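Local coordinates for ATP phosphoribosyltransferase regulatory subunit (Lactococcus lactis, PDB 1Z7M), which is required for the first step of histidine biosynthesis and may allow feedback regulation of ATP phosphoribosyltransferase activity by histidine, at residues G44-L49 with L164-Q169; K77-E82 with R98-L103; K83-I88 with F127-R132; L157-L162 with I321-H326. All coordinates share one frame; numbering follows the deposited sequence.

Interaction 1 of 4, residues G44-L49 with L164-Q169; sequences GRLRKL and LQVIEQ
Arg45 and Gln169 both carry CG anti to the carbonyl carbon (chi1 -59° and -65°), and the chain of Arg45 then bends at CD and NE until its guanidinium meets the backbone carbonyl of Gln169. It grips that single oxygen side-on with two nitrogens. Arg45 NH2 gives the straighter bond, 2.9 Å to Gln169 O and nearly along the C=O axis, and Arg45 NE adds a longer one of 3.3 Å to the same atom. The oxygen lies in the guanidinium plane. The bent side chain of Gln169 brings its OE1 alongside CD of Arg45. Beside this polar pair, Leu46 CD2 rests 3.8 Å from Val166 CG1 and also touches CB of Gln169. One turn further on, Leu49 points CD2 at Val166 CG2, again at 3.8 Å, while its CD1 reaches OE1 of Gln165. Both leucines meet Val166 at about a right angle, one on each of its methyls. Val166 also packs on Phe323 and Cys325 of strand 320-326. Segments 44-49 and 164-169, on helices 33-52 and 152-169, run nearly antiparallel with axes 10.0 Å apart, within the fold of the class II aminoacyl-tRNA synthetase catalytic domain, to whose family this protein belongs.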
# COMPACT_ATOMS: atom_id res chain seq x y z
N GLY B 44 13.10 -24.91 -23.37
CA GLY B 44 14.37 -25.30 -23.94
C GLY B 44 14.28 -25.31 -25.43
O GLY B 44 15.18 -24.81 -26.13
N ARG B 45 13.18 -25.86 -25.92
CA ARG B 45 12.92 -25.96 -27.35
C ARG B 45 12.68 -24.59 -27.96
O ARG B 45 13.40 -24.18 -28.87
CB ARG B 45 11.73 -26.88 -27.60
CG ARG B 45 11.97 -28.26 -27.06
CD ARG B 45 11.28 -29.29 -27.91
NE ARG B 45 9.89 -29.43 -27.55
CZ ARG B 45 9.48 -30.11 -26.48
NH1 ARG B 45 10.36 -30.69 -25.68
NH2 ARG B 45 8.18 -30.20 -26.22
N LEU B 46 11.68 -23.88 -27.44
CA LEU B 46 11.38 -22.55 -27.94
C LEU B 46 12.58 -21.62 -27.87
O LEU B 46 12.72 -20.74 -28.72
CB LEU B 46 10.21 -21.93 -27.16
CG LEU B 46 8.90 -22.71 -27.22
CD1 LEU B 46 7.77 -21.80 -26.81
CD2 LEU B 46 8.66 -23.23 -28.62
N ARG B 47 13.45 -21.78 -26.88
CA ARG B 47 14.63 -20.92 -26.81
C ARG B 47 15.56 -21.19 -28.01
O ARG B 47 16.08 -20.24 -28.61
CB ARG B 47 15.40 -21.12 -25.50
CG ARG B 47 14.87 -20.29 -24.33
CD ARG B 47 15.98 -19.61 -23.56
NE ARG B 47 15.45 -18.75 -22.52
CZ ARG B 47 14.76 -19.20 -21.48
NH1 ARG B 47 14.54 -20.50 -21.35
NH2 ARG B 47 14.28 -18.34 -20.58
N LYS B 48 15.76 -22.46 -28.36
CA LYS B 48 16.62 -22.76 -29.50
C LYS B 48 15.98 -22.00 -30.67
O LYS B 48 16.59 -21.10 -31.25
CB LYS B 48 16.63 -24.28 -29.82
CG LYS B 48 17.00 -25.20 -28.65
CD LYS B 48 18.46 -25.71 -28.65
CE LYS B 48 18.75 -26.62 -27.42
NZ LYS B 48 20.19 -27.03 -27.28
N LEU B 49 14.73 -22.35 -30.95
CA LEU B 49 13.96 -21.76 -32.03
C LEU B 49 14.05 -20.24 -32.15
O LEU B 49 14.32 -19.73 -33.22
CB LEU B 49 12.51 -22.18 -31.88
CG LEU B 49 11.53 -21.58 -32.88
CD1 LEU B 49 11.96 -21.91 -34.30
CD2 LEU B 49 10.14 -22.11 -32.58
N LEU B 164 3.63 -20.75 -36.13
CA LEU B 164 3.30 -22.09 -36.56
C LEU B 164 4.36 -23.09 -36.08
O LEU B 164 4.04 -24.22 -35.67
CB LEU B 164 3.18 -22.15 -38.07
CG LEU B 164 1.93 -21.50 -38.65
CD1 LEU B 164 1.90 -21.73 -40.14
CD2 LEU B 164 0.69 -22.10 -38.02
N GLN B 165 5.62 -22.67 -36.13
CA GLN B 165 6.71 -23.52 -35.69
C GLN B 165 6.56 -23.75 -34.20
O GLN B 165 6.66 -24.87 -33.73
CB GLN B 165 8.06 -22.88 -36.01
CG GLN B 165 8.24 -22.58 -37.48
CD GLN B 165 9.61 -22.01 -37.79
OE1 GLN B 165 10.63 -22.66 -37.55
NE2 GLN B 165 9.65 -20.79 -38.32
N VAL B 166 6.29 -22.68 -33.46
CA VAL B 166 6.12 -22.77 -32.02
C VAL B 166 5.04 -23.77 -31.64
O VAL B 166 5.16 -24.49 -30.65
CB VAL B 166 5.77 -21.41 -31.39
CG1 VAL B 166 5.50 -21.56 -29.93
CG2 VAL B 166 6.91 -20.44 -31.59
N ILE B 167 3.97 -23.81 -32.42
CA ILE B 167 2.90 -24.74 -32.12
C ILE B 167 3.38 -26.16 -32.36
O ILE B 167 2.88 -27.11 -31.75
CB ILE B 167 1.71 -24.45 -32.97
CG1 ILE B 167 1.24 -23.05 -32.65
CG2 ILE B 167 0.62 -25.47 -32.72
CD1 ILE B 167 0.18 -22.52 -33.56
N GLU B 168 4.37 -26.30 -33.25
CA GLU B 168 4.89 -27.62 -33.55
C GLU B 168 5.80 -28.16 -32.47
O GLU B 168 6.13 -29.33 -32.50
CB GLU B 168 5.59 -27.62 -34.92
CG GLU B 168 5.04 -28.69 -35.88
CD GLU B 168 3.49 -28.83 -35.82
OE1 GLU B 168 2.79 -27.86 -36.18
OE2 GLU B 168 2.98 -29.90 -35.40
N GLN B 169 6.19 -27.32 -31.52
CA GLN B 169 7.06 -27.75 -30.42
C GLN B 169 6.25 -28.12 -29.18
O GLN B 169 6.74 -28.83 -28.30
CB GLN B 169 8.05 -26.64 -30.06
CG GLN B 169 9.03 -26.32 -31.15
CD GLN B 169 9.83 -27.54 -31.59
OE1 GLN B 169 10.44 -28.23 -30.78
NE2 GLN B 169 9.83 -27.79 -32.89

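Interaction 2 of 4, residues K77-E82 with R98-L103; sequences KTFNQE and RYDFTL
Thr78 O is held by two donors that reach it from opposite faces of its carbonyl plane: the hydroxyl of Tyr99, at 2.7 Å from OH to O, and the backbone N of Asn80, at 2.8 Å. The second bond closes an inverse gamma turn centred on Phe79. Tyr99 OH stands above the carbonyl plane, while the oxygen itself lies at the edge of the tyrosine ring, near the ring plane. The end of the Phe79 side chain comes close to 98-103, where its CD1 and CE1 rim meets the CD2 and CE2 edge of Tyr99. The two rings are oblique, with planes at 54° and the closest carbons, Phe79 CD1 and Tyr99 CE2, 3.9 Å apart. Further round the Phe79 ring, CE1 touches CB of Asp100 near the ring plane and also reaches CD1 of Leu103. Asp100 CG is anti to the backbone N (chi1 172°), and its OD1 accepts from Leu103 N, a capping bond in the turn that leads into the helix. Phe79 therefore packs against the residue that makes this bond. A phenylalanine in place of Tyr99 would probably keep the ring contact but leave Thr78 O without its hydroxyl donor, so that the turn would be less firmly tied. Arg128 makes a cation-pi contact with the Tyr99 ring. Tyr69 of helix 66-70 packs on Phe79, Asp100 and Leu103, and so joins the loop before strand 86-88 to the start of the next helix.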
# COMPACT_ATOMS: atom_id res chain seq x y z
N LYS B 77 -11.32 -5.53 -23.77
CA LYS B 77 -11.45 -5.49 -22.30
C LYS B 77 -10.29 -6.19 -21.55
O LYS B 77 -10.33 -7.39 -21.24
CB LYS B 77 -12.75 -6.16 -21.86
CG LYS B 77 -12.96 -6.17 -20.36
CD LYS B 77 -14.27 -6.85 -19.99
CE LYS B 77 -14.49 -6.86 -18.49
NZ LYS B 77 -15.76 -7.53 -18.11
N THR B 78 -9.25 -5.41 -21.26
CA THR B 78 -8.06 -5.98 -20.65
C THR B 78 -7.46 -5.06 -19.60
O THR B 78 -7.41 -5.41 -18.42
CB THR B 78 -7.10 -6.31 -21.79
OG1 THR B 78 -7.16 -5.29 -22.78
CG2 THR B 78 -7.46 -7.64 -22.42
N PHE B 79 -7.03 -3.90 -20.03
CA PHE B 79 -6.40 -2.97 -19.09
C PHE B 79 -7.40 -2.22 -18.21
O PHE B 79 -7.69 -1.05 -18.43
CB PHE B 79 -5.53 -1.99 -19.88
CG PHE B 79 -4.41 -2.65 -20.63
CD1 PHE B 79 -3.25 -3.05 -19.97
CD2 PHE B 79 -4.52 -2.90 -22.00
CE1 PHE B 79 -2.22 -3.67 -20.66
CE2 PHE B 79 -3.49 -3.53 -22.69
CZ PHE B 79 -2.34 -3.91 -22.02
N ASN B 80 -7.91 -2.92 -17.20
CA ASN B 80 -8.89 -2.41 -16.24
C ASN B 80 -8.24 -2.51 -14.85
O ASN B 80 -7.85 -3.60 -14.43
CB ASN B 80 -10.14 -3.29 -16.34
CG ASN B 80 -11.14 -3.05 -15.24
OD1 ASN B 80 -11.43 -1.90 -14.89
ND2 ASN B 80 -11.68 -4.14 -14.69
N GLN B 81 -8.12 -1.38 -14.15
CA GLN B 81 -7.45 -1.36 -12.85
C GLN B 81 -7.88 -2.36 -11.82
O GLN B 81 -7.18 -2.56 -10.83
CB GLN B 81 -7.55 0.02 -12.21
CG GLN B 81 -6.26 0.79 -12.28
CD GLN B 81 -6.27 2.04 -11.43
OE1 GLN B 81 -6.42 1.97 -10.21
NE2 GLN B 81 -6.11 3.20 -12.08
N GLU B 82 -9.01 -3.00 -12.04
CA GLU B 82 -9.52 -3.97 -11.09
C GLU B 82 -8.75 -5.28 -11.01
O GLU B 82 -8.65 -5.87 -9.94
CB GLU B 82 -10.97 -4.28 -11.40
CG GLU B 82 -11.85 -3.07 -11.52
CD GLU B 82 -13.20 -3.42 -12.09
OE1 GLU B 82 -14.03 -2.50 -12.29
OE2 GLU B 82 -13.44 -4.63 -12.34
N ARG B 98 3.80 -6.74 -12.62
CA ARG B 98 3.80 -7.00 -14.06
C ARG B 98 2.45 -7.46 -14.51
O ARG B 98 1.97 -8.50 -14.07
CB ARG B 98 4.84 -8.04 -14.45
CG ARG B 98 5.75 -7.53 -15.57
CD ARG B 98 5.98 -8.59 -16.63
NE ARG B 98 6.30 -9.88 -16.03
CZ ARG B 98 7.43 -10.14 -15.38
NH1 ARG B 98 8.37 -9.21 -15.26
NH2 ARG B 98 7.60 -11.33 -14.83
N TYR B 99 1.83 -6.68 -15.39
CA TYR B 99 0.52 -6.99 -15.92
C TYR B 99 0.57 -7.38 -17.39
O TYR B 99 -0.27 -8.16 -17.87
CB TYR B 99 -0.41 -5.79 -15.79
CG TYR B 99 -1.86 -6.11 -16.06
CD1 TYR B 99 -2.62 -6.80 -15.12
CD2 TYR B 99 -2.48 -5.69 -17.23
CE1 TYR B 99 -3.97 -7.05 -15.33
CE2 TYR B 99 -3.83 -5.94 -17.46
CZ TYR B 99 -4.57 -6.62 -16.50
OH TYR B 99 -5.91 -6.83 -16.67
N ASP B 100 1.55 -6.85 -18.11
CA ASP B 100 1.66 -7.12 -19.54
C ASP B 100 3.11 -7.21 -19.96
O ASP B 100 3.96 -6.55 -19.38
CB ASP B 100 0.94 -6.02 -20.31
CG ASP B 100 1.16 -6.10 -21.80
OD1 ASP B 100 2.05 -5.38 -22.31
OD2 ASP B 100 0.45 -6.88 -22.47
N PHE B 101 3.39 -8.04 -20.96
CA PHE B 101 4.76 -8.20 -21.45
C PHE B 101 5.03 -7.34 -22.68
O PHE B 101 6.17 -6.94 -22.91
CB PHE B 101 5.05 -9.67 -21.80
CG PHE B 101 5.68 -10.47 -20.69
CD1 PHE B 101 4.95 -11.45 -20.01
CD2 PHE B 101 7.02 -10.28 -20.35
CE1 PHE B 101 5.54 -12.22 -19.00
CE2 PHE B 101 7.61 -11.04 -19.34
CZ PHE B 101 6.87 -12.02 -18.67
N THR B 102 4.01 -7.06 -23.48
CA THR B 102 4.20 -6.28 -24.70
C THR B 102 4.61 -4.83 -24.43
O THR B 102 5.61 -4.35 -24.98
CB THR B 102 2.94 -6.30 -25.59
OG1 THR B 102 2.62 -7.66 -25.90
CG2 THR B 102 3.19 -5.59 -26.88
N LEU B 103 3.85 -4.15 -23.58
CA LEU B 103 4.12 -2.76 -23.25
C LEU B 103 5.56 -2.45 -22.88
O LEU B 103 6.16 -1.53 -23.43
CB LEU B 103 3.20 -2.31 -22.12
CG LEU B 103 1.91 -1.68 -22.61
CD1 LEU B 103 1.02 -1.28 -21.43
CD2 LEU B 103 2.29 -0.47 -23.44

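Interaction 3 of 4, residues K83-I88 with F127-R132; sequences KMFQFI and FRKEKR
Lys83 opens the contact with its carbonyl, which accepts from Lys129 N at 2.8 Å from O to N; Arg128 CA adds a CA-H...O approach to the same oxygen. This single backbone bond joins the loop leading into strand 86-88 to the connection between strands 118-127 and 139-148, neighbouring antiparallel strands of the large mixed sheet in this class II synthetase-like fold. The side chain of Lys83 runs out past the carbonyl of Lys129, and a bend at the end of the chain (chi4 -65°) turns NZ toward Glu130, giving a long salt bridge of 3.9 Å from NZ to OE1. The Glu130 chain is itself bent at chi2, and its other oxygen makes a long, weak ion pair with Arg136. The CB of Met84 points away from 127-132, and its side chain packs on Tyr99 and Thr96, but its carbonyl lies near the end of the Lys129 chain. Phe85 carries most of the apolar packing. Its CD1 is 4.0 Å from Phe127 CB, the two side chains crossing at about a right angle, and the carbonyl oxygens of Phe127 and Arg128 lie at the ring edge. Phe63 of a second subunit stacks with the Phe85 ring, placing the contact in a subunit interface. Across one face of that ring runs the extended chain of Lys129: CG sits 3.6 Å from Phe85 CZ in a CH-pi contact, offset toward the rim, CE follows over CD2 at 3.8 Å, and NZ, 5.3 Å from the ring centroid, adds at most a weak cation-pi attraction.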
# COMPACT_ATOMS: atom_id res chain seq x y z
N LYS B 83 -8.21 -5.75 -12.13
CA LYS B 83 -7.48 -7.02 -12.13
C LYS B 83 -6.00 -6.87 -11.81
O LYS B 83 -5.26 -7.84 -11.89
CB LYS B 83 -7.62 -7.71 -13.49
CG LYS B 83 -9.04 -8.02 -13.90
CD LYS B 83 -9.07 -8.52 -15.34
CE LYS B 83 -10.47 -9.00 -15.74
NZ LYS B 83 -10.91 -10.20 -14.96
N MET B 84 -5.58 -5.66 -11.44
CA MET B 84 -4.18 -5.40 -11.13
C MET B 84 -3.81 -5.34 -9.65
O MET B 84 -4.56 -4.80 -8.82
CB MET B 84 -3.75 -4.08 -11.76
CG MET B 84 -3.78 -4.06 -13.25
SD MET B 84 -3.56 -2.38 -13.79
CE MET B 84 -4.43 -2.44 -15.33
N PHE B 85 -2.64 -5.88 -9.33
CA PHE B 85 -2.14 -5.85 -7.96
C PHE B 85 -1.35 -4.57 -7.84
O PHE B 85 -0.34 -4.38 -8.53
CB PHE B 85 -1.21 -7.01 -7.68
CG PHE B 85 -1.89 -8.34 -7.66
CD1 PHE B 85 -2.09 -9.05 -8.83
CD2 PHE B 85 -2.33 -8.88 -6.46
CE1 PHE B 85 -2.70 -10.29 -8.81
CE2 PHE B 85 -2.94 -10.13 -6.43
CZ PHE B 85 -3.13 -10.83 -7.61
N GLN B 86 -1.79 -3.68 -6.96
CA GLN B 86 -1.13 -2.39 -6.83
C GLN B 86 -0.73 -2.11 -5.43
O GLN B 86 -1.26 -2.65 -4.46
CB GLN B 86 -2.02 -1.27 -7.33
CG GLN B 86 -3.01 -1.72 -8.38
CD GLN B 86 -3.89 -0.58 -8.84
N PHE B 87 0.25 -1.29 -5.36
CA PHE B 87 0.64 -0.86 -4.04
C PHE B 87 1.35 0.48 -4.18
O PHE B 87 1.77 0.86 -5.28
CB PHE B 87 1.55 -1.80 -3.33
CG PHE B 87 1.64 -3.14 -3.92
CD1 PHE B 87 1.58 -3.34 -5.29
CD2 PHE B 87 1.79 -4.23 -3.11
CE1 PHE B 87 1.68 -4.59 -5.85
CE2 PHE B 87 1.90 -5.50 -3.65
CZ PHE B 87 1.84 -5.68 -5.02
N ILE B 88 1.51 1.21 -3.05
CA ILE B 88 2.20 2.51 -3.03
C ILE B 88 3.71 2.38 -2.76
O ILE B 88 4.15 1.74 -1.80
CB ILE B 88 1.53 3.46 -2.00
CG1 ILE B 88 0.01 3.44 -2.16
CG2 ILE B 88 2.05 4.88 -2.16
CD1 ILE B 88 -0.46 3.77 -3.55
N PHE B 127 0.62 -11.02 -13.76
CA PHE B 127 -0.28 -11.25 -12.64
C PHE B 127 -1.58 -10.48 -12.76
O PHE B 127 -1.59 -9.25 -12.70
CB PHE B 127 0.41 -10.85 -11.34
CG PHE B 127 1.80 -11.39 -11.20
CD1 PHE B 127 2.88 -10.71 -11.75
CD2 PHE B 127 2.03 -12.61 -10.56
CE1 PHE B 127 4.17 -11.24 -11.67
CE2 PHE B 127 3.31 -13.14 -10.47
CZ PHE B 127 4.38 -12.46 -11.03
N ARG B 128 -2.68 -11.22 -12.92
CA ARG B 128 -4.01 -10.62 -13.04
C ARG B 128 -4.85 -11.24 -11.93
O ARG B 128 -4.56 -12.35 -11.50
CB ARG B 128 -4.64 -10.95 -14.40
CG ARG B 128 -3.79 -10.58 -15.62
CD ARG B 128 -4.18 -11.38 -16.88
NE ARG B 128 -4.87 -10.58 -17.90
CZ ARG B 128 -4.33 -9.57 -18.60
NH1 ARG B 128 -3.07 -9.20 -18.41
NH2 ARG B 128 -5.07 -8.92 -19.49
N LYS B 129 -5.88 -10.54 -11.46
CA LYS B 129 -6.74 -11.08 -10.41
C LYS B 129 -7.93 -11.82 -10.98
O LYS B 129 -8.51 -11.40 -11.98
CB LYS B 129 -7.27 -9.97 -9.52
CG LYS B 129 -6.28 -9.39 -8.59
CD LYS B 129 -6.92 -8.30 -7.82
CE LYS B 129 -5.98 -7.76 -6.79
NZ LYS B 129 -6.59 -6.58 -6.10
N GLU B 130 -8.31 -12.91 -10.33
CA GLU B 130 -9.46 -13.69 -10.79
C GLU B 130 -10.34 -14.01 -9.58
O GLU B 130 -9.88 -13.88 -8.45
CB GLU B 130 -8.98 -14.97 -11.48
CG GLU B 130 -8.30 -14.71 -12.83
CD GLU B 130 -9.24 -14.11 -13.88
OE1 GLU B 130 -8.74 -13.39 -14.78
OE2 GLU B 130 -10.47 -14.36 -13.83
N LYS B 131 -11.59 -14.40 -9.79
CA LYS B 131 -12.45 -14.70 -8.65
C LYS B 131 -12.09 -16.01 -7.97
O LYS B 131 -11.63 -16.95 -8.62
CB LYS B 131 -13.91 -14.71 -9.09
CG LYS B 131 -14.36 -13.35 -9.55
CD LYS B 131 -15.86 -13.24 -9.71
CE LYS B 131 -16.25 -11.77 -9.87
NZ LYS B 131 -17.72 -11.54 -10.07
N ARG B 132 -12.29 -16.08 -6.66
CA ARG B 132 -11.94 -17.27 -5.89
C ARG B 132 -12.83 -18.47 -6.22
O ARG B 132 -13.88 -18.32 -6.84
CB ARG B 132 -11.99 -16.96 -4.39
CG ARG B 132 -11.22 -15.69 -4.02
CD ARG B 132 -11.07 -15.49 -2.50
NE ARG B 132 -10.02 -16.33 -1.90
CZ ARG B 132 -9.09 -15.89 -1.04
NH1 ARG B 132 -9.05 -14.61 -0.69
NH2 ARG B 132 -8.18 -16.73 -0.56

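Interaction 4 of 4, residues L157-L162 with I321-H326; sequences LEILSL and IGFCCH
Helix 157-162 and strand 321-326 run almost parallel, their directions 15° apart and their axes 8.5 Å apart, with the backbones nearest where Ile159 faces Gly322. Ile159 carries most of the helix side of the contact and touches three consecutive strand residues. Its CG1 branch lies 3.7 Å from Ile321 CG2, and its CB is approached by Ile321 CD1, the two isoleucines sliding past each other in opposite directions. The other branch, CG2, is anti to the backbone N and touches Phe323 CD2 at 3.7 Å, at the ring edge and in the ring plane. The same methyl is 4.2 Å from Gly322 CA, so the helix lies close over the strand backbone here. This is helix-on-sheet packing in the alpha/beta core of the class II synthetase fold: helix 152-169 covers one face of the mixed sheet, in which strand 320-326 is hydrogen-bonded between 139-148 and 302-306. An alanine in place of Ile159 would probably leave Ile321 CG2 and Phe323 CD2 without the CG1 and CG2 that pack on them, opening a gap beside Gly322. Phe323 has CG between the backbone N and the carbonyl carbon (chi1 67°), and the ring rises from the strand toward the helix. One turn along, Leu162 brings CB to within 4.2 Å of Phe323 CE2, again near the ring plane. Ile159 and Phe323 also share a neighbour, Phe290 of strand 288-294, while Leu162 rests on Ile145 of strand 139-148.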
# COMPACT_ATOMS: atom_id res chain seq x y z
N LEU B 157 4.91 -12.22 -42.26
CA LEU B 157 5.22 -13.60 -42.66
C LEU B 157 6.16 -14.27 -41.68
O LEU B 157 6.05 -15.47 -41.42
CB LEU B 157 5.81 -13.64 -44.06
CG LEU B 157 4.73 -13.83 -45.13
CD1 LEU B 157 5.25 -13.40 -46.51
CD2 LEU B 157 4.28 -15.29 -45.13
N GLU B 158 7.08 -13.48 -41.15
CA GLU B 158 8.05 -14.00 -40.20
C GLU B 158 7.35 -14.43 -38.92
O GLU B 158 7.59 -15.52 -38.41
CB GLU B 158 9.09 -12.94 -39.86
CG GLU B 158 10.23 -13.46 -39.03
CD GLU B 158 11.23 -12.38 -38.67
OE1 GLU B 158 11.58 -11.58 -39.57
OE2 GLU B 158 11.67 -12.34 -37.49
N ILE B 159 6.47 -13.57 -38.41
CA ILE B 159 5.75 -13.88 -37.18
C ILE B 159 4.77 -15.05 -37.35
O ILE B 159 4.79 -15.98 -36.56
CB ILE B 159 5.01 -12.61 -36.66
CG1 ILE B 159 6.03 -11.53 -36.29
CG2 ILE B 159 4.17 -12.93 -35.44
CD1 ILE B 159 6.84 -11.82 -35.04
N LEU B 160 3.95 -15.03 -38.40
CA LEU B 160 3.00 -16.12 -38.66
C LEU B 160 3.69 -17.46 -38.82
O LEU B 160 3.21 -18.49 -38.36
CB LEU B 160 2.22 -15.84 -39.95
CG LEU B 160 0.94 -15.04 -39.81
CD1 LEU B 160 0.47 -14.61 -41.18
CD2 LEU B 160 -0.11 -15.89 -39.13
N SER B 161 4.82 -17.43 -39.50
CA SER B 161 5.60 -18.62 -39.73
C SER B 161 6.11 -19.18 -38.40
O SER B 161 5.87 -20.34 -38.06
CB SER B 161 6.77 -18.26 -40.64
OG SER B 161 7.02 -19.31 -41.54
N LEU B 162 6.81 -18.32 -37.65
CA LEU B 162 7.36 -18.66 -36.34
C LEU B 162 6.30 -19.25 -35.44
O LEU B 162 6.49 -20.29 -34.84
CB LEU B 162 7.93 -17.42 -35.67
CG LEU B 162 9.38 -17.48 -35.23
CD1 LEU B 162 9.77 -16.15 -34.58
CD2 LEU B 162 9.58 -18.63 -34.27
N ILE B 321 4.63 -6.11 -34.34
CA ILE B 321 3.81 -7.31 -34.34
C ILE B 321 4.46 -8.37 -33.46
O ILE B 321 5.67 -8.36 -33.25
CB ILE B 321 3.61 -7.83 -35.81
CG1 ILE B 321 2.81 -9.13 -35.82
CG2 ILE B 321 4.95 -8.03 -36.52
CD1 ILE B 321 2.43 -9.58 -37.22
N GLY B 322 3.65 -9.28 -32.94
CA GLY B 322 4.17 -10.33 -32.10
C GLY B 322 3.07 -11.25 -31.68
O GLY B 322 1.93 -11.14 -32.13
N PHE B 323 3.40 -12.20 -30.82
CA PHE B 323 2.40 -13.12 -30.32
C PHE B 323 2.81 -13.59 -28.93
O PHE B 323 3.93 -13.34 -28.48
CB PHE B 323 2.18 -14.30 -31.29
CG PHE B 323 3.35 -15.23 -31.44
CD1 PHE B 323 3.65 -16.15 -30.44
CD2 PHE B 323 4.11 -15.22 -32.59
CE1 PHE B 323 4.71 -17.04 -30.60
CE2 PHE B 323 5.17 -16.11 -32.77
CZ PHE B 323 5.47 -17.02 -31.77
N CYS B 324 1.89 -14.28 -28.26
CA CYS B 324 2.13 -14.73 -26.90
C CYS B 324 1.57 -16.11 -26.64
O CYS B 324 0.48 -16.44 -27.09
CB CYS B 324 1.51 -13.73 -25.94
SG CYS B 324 1.21 -14.38 -24.32
N CYS B 325 2.34 -16.92 -25.91
CA CYS B 325 1.96 -18.29 -25.58
C CYS B 325 1.42 -18.40 -24.17
O CYS B 325 2.07 -17.98 -23.21
CB CYS B 325 3.14 -19.25 -25.75
SG CYS B 325 3.80 -19.30 -27.42
N HIS B 326 0.24 -18.99 -24.05
CA HIS B 326 -0.40 -19.16 -22.78
C HIS B 326 -0.08 -20.54 -22.24
O HIS B 326 -0.88 -21.46 -22.36
CB HIS B 326 -1.90 -18.93 -22.96
CG HIS B 326 -2.22 -17.61 -23.58
ND1 HIS B 326 -2.99 -17.50 -24.72
CD2 HIS B 326 -1.80 -16.36 -23.28
CE1 HIS B 326 -3.03 -16.23 -25.09
NE2 HIS B 326 -2.32 -15.52 -24.24

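Interactions 1 and 4 share helix 152-169 and touch where Val166 meets the strand and Leu49 meets Leu162; the helix thus lies on the sheet with one side and beside helix 33-52 with another. Interaction 4 is fully buried and wholly apolar, whereas interaction 1 passes from aliphatic contacts to an arginine-carbonyl grip at its partly exposed edge. Interactions 2 and 3, also partly buried, adjoin each other where Arg98 O meets Phe127 N and Tyr99 packs on Met84. Both combine aromatic packing with a bond to a loop carbonyl, from a tyrosine hydroxyl in interaction 2 and a backbone N-H in interaction 3. Interaction 3 also has a long salt bridge, the only one across the four contacts.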